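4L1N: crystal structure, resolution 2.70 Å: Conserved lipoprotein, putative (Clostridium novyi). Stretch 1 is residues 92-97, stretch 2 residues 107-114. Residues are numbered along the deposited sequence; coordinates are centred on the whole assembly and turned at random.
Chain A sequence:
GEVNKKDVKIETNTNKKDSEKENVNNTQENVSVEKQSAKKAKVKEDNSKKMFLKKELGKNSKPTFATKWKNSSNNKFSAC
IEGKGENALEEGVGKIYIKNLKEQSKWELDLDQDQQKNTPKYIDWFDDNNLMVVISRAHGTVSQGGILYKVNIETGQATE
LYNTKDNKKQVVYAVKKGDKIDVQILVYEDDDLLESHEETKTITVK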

# COMPACT_ATOMS: atom_id res chain seq x y z
N GLY A 92 0.89 12.60 6.63
CA GLY A 92 -0.15 12.94 5.66
C GLY A 92 -0.75 11.73 4.98
O GLY A 92 -0.29 10.61 5.18
N VAL A 93 -1.82 11.97 4.18
CA VAL A 93 -2.53 10.96 3.41
C VAL A 93 -1.90 10.91 2.02
O VAL A 93 -2.02 11.87 1.26
CB VAL A 93 -4.07 11.20 3.36
CG1 VAL A 93 -4.75 10.25 2.37
CG2 VAL A 93 -4.71 11.07 4.73
N GLY A 94 -1.18 9.83 1.74
CA GLY A 94 -0.56 9.59 0.45
C GLY A 94 -1.59 9.07 -0.54
O GLY A 94 -2.66 8.61 -0.14
N LYS A 95 -1.29 9.19 -1.84
CA LYS A 95 -2.13 8.70 -2.93
C LYS A 95 -1.36 7.67 -3.76
O LYS A 95 -0.18 7.90 -4.03
CB LYS A 95 -2.58 9.87 -3.83
CG LYS A 95 -3.18 11.10 -3.16
CD LYS A 95 -2.76 12.37 -3.92
CE LYS A 95 -3.87 13.38 -4.12
NZ LYS A 95 -3.58 14.33 -5.25
N ILE A 96 -1.98 6.55 -4.17
CA ILE A 96 -1.31 5.57 -5.04
C ILE A 96 -1.44 6.07 -6.49
O ILE A 96 -2.55 6.16 -7.02
CB ILE A 96 -1.82 4.11 -4.89
CG1 ILE A 96 -1.75 3.60 -3.44
CG2 ILE A 96 -1.04 3.18 -5.84
CD1 ILE A 96 -2.65 2.40 -3.19
N TYR A 97 -0.31 6.42 -7.11
CA TYR A 97 -0.23 6.91 -8.49
C TYR A 97 0.07 5.74 -9.42
O TYR A 97 1.02 5.01 -9.15
CB TYR A 97 0.87 7.99 -8.59
CG TYR A 97 0.39 9.42 -8.49
CD1 TYR A 97 -0.61 9.79 -7.57
CD2 TYR A 97 0.94 10.42 -9.28
CE1 TYR A 97 -1.04 11.11 -7.47
CE2 TYR A 97 0.51 11.74 -9.18
CZ TYR A 97 -0.47 12.09 -8.27
OH TYR A 97 -0.92 13.39 -8.19
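Stretch 2 (107-114) WELDLDQD

Stretch 2 enters as an extended strand, W107 to L111, and lies alongside strand 95–97 of stretch 1 as its antiparallel neighbour. The N-to-C directions of the two strands make an angle of 157°, and their axes approach to 4.6 Å, the spacing expected of adjacent strands in a sheet. All five residues of the strand have β backbone angles, from -151/172 at W107 to -68/116 at L111. Together the two stretches bury 410 Å², counting both sides, and the largest shares come from I96 and E108, 65 Å² each, and L109, 57 Å².

The register is fixed by I96 and L109, an antiparallel hydrogen-bonded pair with CA atoms 5.0 Å apart. The amide N of L109 donates to I96 O at 2.7 Å in a nearly straight bond (170° at the hydrogen), while I96 N donates in return to L109 O at 3.1 Å and a more bent 149°. Because the two residues are paired, their side chains emerge on the same face of the sheet, and their CB atoms lie 4.1 Å apart in an apolar contact. Both side chains have chi1 near m and chi2 near t, and both residues are buried. The carbonyl of I96 has a second neighbour: CA of E108 comes to 3.2 Å from I96 O, a CA-H...O contact beside the main hydrogen bond.

One residue back along stretch 2, E108 pairs with Y97 at a non-hydrogen-bonded position, where the CA atoms close to 4.4 Å. Their side chains occupy the other face of the sheet from I96 and L109. With chi1 at p and chi2 at t, E108 places OE1 3.6 Å from Y97 CE1, oblique to the ring, and within reach of K95. The salt bridge between K95 NZ and E108 OE1 spans 3.5 Å, and its hydrogen bond is weak; the lysine methylene CE also lies 3.4 Å from E108 OE2. Nearer the backbone, K95 CG lies 3.4 Å from D110 OD1, so the lysine side chain runs past two carboxylates.

Beyond the I96–L109 pair the direct backbone hydrogen bonds give way to a water, which donates to G94 O at 2.7 Å and accepts from L111 N at 2.9 Å, linking the backbones where they no longer bond directly. Past the strand, Q113 turns its side chain toward stretch 1 again, and its NE2 rests 3.6 Å from V93 CG2, while D112 and D114 remain out of reach.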

# COMPACT_ATOMS: atom_id res chain seq x y z
N TRP A 107 -3.42 7.80 -13.69
CA TRP A 107 -4.53 7.93 -12.74
C TRP A 107 -4.00 7.74 -11.31
O TRP A 107 -2.82 7.45 -11.13
CB TRP A 107 -5.69 6.98 -13.07
CG TRP A 107 -5.44 5.52 -12.83
CD1 TRP A 107 -5.75 4.81 -11.71
CD2 TRP A 107 -5.03 4.56 -13.81
NE1 TRP A 107 -5.49 3.47 -11.91
CE2 TRP A 107 -5.04 3.29 -13.19
CE3 TRP A 107 -4.62 4.65 -15.16
CZ2 TRP A 107 -4.66 2.13 -13.86
CZ3 TRP A 107 -4.22 3.50 -15.81
CH2 TRP A 107 -4.22 2.26 -15.16
N GLU A 108 -4.87 8.00 -10.31
CA GLU A 108 -4.54 7.86 -8.91
C GLU A 108 -5.64 7.09 -8.19
O GLU A 108 -6.81 7.15 -8.58
CB GLU A 108 -4.26 9.24 -8.24
CG GLU A 108 -5.46 10.11 -7.94
CD GLU A 108 -5.19 11.48 -7.34
OE1 GLU A 108 -4.45 12.29 -7.94
OE2 GLU A 108 -5.85 11.79 -6.32
N LEU A 109 -5.23 6.32 -7.18
CA LEU A 109 -6.13 5.57 -6.31
C LEU A 109 -6.13 6.27 -4.97
O LEU A 109 -5.08 6.37 -4.31
CB LEU A 109 -5.71 4.11 -6.16
CG LEU A 109 -5.82 3.17 -7.35
CD1 LEU A 109 -5.35 1.78 -6.93
CD2 LEU A 109 -7.25 3.09 -7.89
N ASP A 110 -7.28 6.79 -4.58
CA ASP A 110 -7.42 7.52 -3.34
C ASP A 110 -8.25 6.78 -2.35
O ASP A 110 -9.31 6.28 -2.68
CB ASP A 110 -8.06 8.89 -3.58
CG ASP A 110 -7.11 9.92 -4.11
OD1 ASP A 110 -5.93 9.58 -4.37
OD2 ASP A 110 -7.54 11.09 -4.27
N LEU A 111 -7.81 6.80 -1.11
CA LEU A 111 -8.52 6.18 -0.02
C LEU A 111 -9.81 6.94 0.25
O LEU A 111 -9.78 8.14 0.53
CB LEU A 111 -7.60 6.21 1.19
CG LEU A 111 -7.69 5.07 2.19
CD1 LEU A 111 -7.63 3.71 1.52
CD2 LEU A 111 -6.60 5.22 3.19
N ASP A 112 -10.95 6.25 0.05
CA ASP A 112 -12.31 6.75 0.31
C ASP A 112 -12.47 6.75 1.82
O ASP A 112 -12.51 5.68 2.44
CB ASP A 112 -13.35 5.84 -0.37
CG ASP A 112 -14.81 6.27 -0.35
OD1 ASP A 112 -15.13 7.30 0.29
OD2 ASP A 112 -15.64 5.58 -0.99
N GLN A 113 -12.44 7.95 2.43
CA GLN A 113 -12.53 8.16 3.87
C GLN A 113 -13.01 9.56 4.16
O GLN A 113 -12.65 10.50 3.45
CB GLN A 113 -11.19 7.88 4.58
CG GLN A 113 -9.96 8.47 3.91
CD GLN A 113 -8.72 8.38 4.75
OE1 GLN A 113 -8.65 7.67 5.78
NE2 GLN A 113 -7.70 9.10 4.33
N ASP A 114 -13.84 9.70 5.20
CA ASP A 114 -14.48 10.96 5.60
C ASP A 114 -13.51 11.90 6.30
O ASP A 114 -13.62 13.12 6.15
CB ASP A 114 -15.69 10.68 6.50
CG ASP A 114 -16.57 9.56 5.97
OD1 ASP A 114 -17.25 9.78 4.93
OD2 ASP A 114 -16.54 8.45 6.57
O HOH W 1 -5.28 8.20 -0.60